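Topoisomerase I-like protein (Leishmania donovani, PDB 2B9S) relaxes supercoiled DNA as the large subunit of a heterodimeric type IB topoisomerase, working by transient nicking and rejoining of one strand. Local coordinates at a contact of chain A with DNA. Numbering follows the deposited sequence.

A contact of chain A with DNA. Residues 17, 211, 214, 228, 230. With nucleotides of chain B.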
# COMPACT_ATOMS: atom_id res chain seq x y z
N LYS A 17 12.00 8.04 12.50
CA LYS A 17 12.13 6.58 12.40
C LYS A 17 13.45 6.12 13.02
O LYS A 17 14.50 6.71 12.74
CB LYS A 17 12.04 6.16 10.91
CG LYS A 17 11.68 4.68 10.60
CD LYS A 17 11.81 4.46 9.07
CE LYS A 17 11.18 3.15 8.51
NZ LYS A 17 11.79 1.99 9.15
N THR A 211 12.05 2.01 20.07
CA THR A 211 12.51 2.61 18.81
C THR A 211 11.62 2.23 17.62
O THR A 211 11.88 2.67 16.48
CB THR A 211 13.98 2.23 18.48
OG1 THR A 211 14.08 0.81 18.30
CG2 THR A 211 14.94 2.69 19.58
N TRP A 214 5.22 -0.37 16.24
CA TRP A 214 4.29 -1.48 16.05
C TRP A 214 4.00 -2.21 17.35
O TRP A 214 4.86 -2.24 18.25
CB TRP A 214 4.79 -2.45 14.97
CG TRP A 214 6.18 -3.02 15.11
CD1 TRP A 214 7.33 -2.55 14.51
CD2 TRP A 214 6.57 -4.23 15.80
NE1 TRP A 214 8.39 -3.36 14.82
CE2 TRP A 214 7.95 -4.40 15.60
CE3 TRP A 214 5.89 -5.17 16.58
CZ2 TRP A 214 8.66 -5.46 16.16
CZ3 TRP A 214 6.59 -6.22 17.12
CH2 TRP A 214 7.96 -6.37 16.90
N TYR A 228 2.58 -6.11 10.40
CA TYR A 228 2.58 -5.38 11.66
C TYR A 228 1.22 -4.85 11.99
O TYR A 228 0.52 -4.35 11.11
CB TYR A 228 3.50 -4.17 11.61
CG TYR A 228 4.91 -4.49 11.28
CD1 TYR A 228 5.82 -4.80 12.28
CD2 TYR A 228 5.37 -4.43 9.95
CE1 TYR A 228 7.10 -5.08 11.98
CE2 TYR A 228 6.66 -4.73 9.65
CZ TYR A 228 7.52 -5.04 10.67
OH TYR A 228 8.83 -5.31 10.39
N MET A 230 -0.27 -1.79 13.64
CA MET A 230 0.16 -0.41 13.89
C MET A 230 -1.04 0.50 14.24
O MET A 230 -2.20 0.07 14.15
CB MET A 230 0.98 0.11 12.69
CG MET A 230 2.42 -0.51 12.63
SD MET A 230 3.48 0.26 11.40
CE MET A 230 5.02 -0.71 11.39
P DG B 6 14.96 -9.45 11.03
OP1 DG B 6 15.67 -9.52 12.33
OP2 DG B 6 13.94 -10.43 10.65
O5' DG B 6 14.34 -7.97 10.91
C5' DG B 6 15.13 -6.79 11.10
C4' DG B 6 14.32 -5.58 10.67
O4' DG B 6 14.32 -5.41 9.23
C3' DG B 6 12.85 -5.59 11.05
O3' DG B 6 12.76 -4.66 12.14
C2' DG B 6 12.11 -5.11 9.79
C1' DG B 6 13.22 -4.60 8.88
N9 DG B 6 13.02 -4.79 7.44
C8 DG B 6 12.70 -5.96 6.76
N7 DG B 6 12.59 -5.78 5.45
C5 DG B 6 12.87 -4.43 5.27
C6 DG B 6 12.93 -3.64 4.11
O6 DG B 6 12.75 -4.01 2.95
N1 DG B 6 13.22 -2.30 4.36
C2 DG B 6 13.45 -1.77 5.60
N2 DG B 6 13.72 -0.45 5.71
N3 DG B 6 13.41 -2.50 6.69
C4 DG B 6 13.12 -3.81 6.46
P DA B 7 11.42 -4.34 12.95
OP1 DA B 7 11.89 -4.00 14.31
OP2 DA B 7 10.42 -5.40 12.71
O5' DA B 7 10.85 -3.00 12.31
C5' DA B 7 11.67 -1.88 12.18
C4' DA B 7 10.94 -0.80 11.40
O4' DA B 7 11.12 -1.07 9.99
C3' DA B 7 9.43 -0.66 11.61
O3' DA B 7 9.12 0.70 11.41
C2' DA B 7 8.85 -1.37 10.42
C1' DA B 7 9.86 -0.92 9.37
N9 DA B 7 9.81 -1.71 8.14
C8 DA B 7 9.60 -3.06 8.08
N7 DA B 7 9.59 -3.51 6.86
C5 DA B 7 9.79 -2.41 6.07
C6 DA B 7 9.87 -2.27 4.68
N6 DA B 7 9.74 -3.31 3.84
N1 DA B 7 10.07 -1.03 4.20
C2 DA B 7 10.21 -0.02 5.06
N3 DA B 7 10.14 -0.04 6.39
C4 DA B 7 9.92 -1.28 6.84
P DC B 8 8.70 1.74 12.53
OP1 DC B 8 9.89 2.38 13.04
OP2 DC B 8 7.78 1.07 13.51
O5' DC B 8 7.66 2.64 11.71
C5' DC B 8 7.95 3.63 10.81
C4' DC B 8 7.50 3.33 9.36
O4' DC B 8 7.73 1.98 8.92
C3' DC B 8 6.08 3.58 8.90
O3' DC B 8 5.80 4.99 8.93
C2' DC B 8 6.25 3.09 7.45
C1' DC B 8 7.37 2.05 7.55
N1 DC B 8 6.94 0.72 7.01
C2 DC B 8 6.99 0.53 5.62
O2 DC B 8 7.39 1.45 4.89
N3 DC B 8 6.59 -0.66 5.10
C4 DC B 8 6.16 -1.64 5.91
N4 DC B 8 5.80 -2.79 5.32
C5 DC B 8 6.09 -1.47 7.34
C6 DC B 8 6.48 -0.28 7.84
O HOH W 1 10.84 4.31 14.57
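Tyr228 and Trp214 meet the strand at the phosphate that joins DG6 to DA7. The Tyr228 hydroxyl OH donates a hydrogen bond to OP2 of DA7, 2.8 Å away, and this phosphate oxygen lies at the edge of the phenol ring, in its plane. With CG beside its backbone N and anti to the carbonyl carbon (chi1 -57°), Tyr228 reaches out from strand 226-229 into the major-groove side of the duplex. Its CE2 lies 3.7 Å from C8 of the DA7 base, which stands off the ring plane. Still farther from that plane, on the same side, C5 of DC8 is 4.0 Å from CD2 of Tyr228, so the same ring touches the backbone and two bases. Trp214 comes to this phosphate too, and OP1 of DA7 lies at the indole edge, in its plane. Its NE1 is 3.5 Å from O5' of DA7, near the backbone without a clear hydrogen bond. The phenol is tilted by about 49° against the indole and puts its CD1 rim over one indole face, offset toward the rim; this is not a flat stack, but it probably helps hold both rings beside the phosphate.

Across the sugar of DA7, from the minor-groove side, comes Lys17. Its chain runs extended and bends at the end, where NZ makes a weak hydrogen bond to the deoxyribose O4' of DA7 at 3.2 Å, while CE packs on the sugar of DC8.

At DC8 the protein meets the next phosphate through water: water 1 links the backbone carbonyl O of Thr211 to OP1. The polar links here go to the sugar-phosphate backbone, as would suit binding that depends little on sequence; the bases contribute apolar contacts. On the major-groove side of DC8, Met230 brings its terminal methyl CE to 3.9 Å from C6 of the cytosine ring.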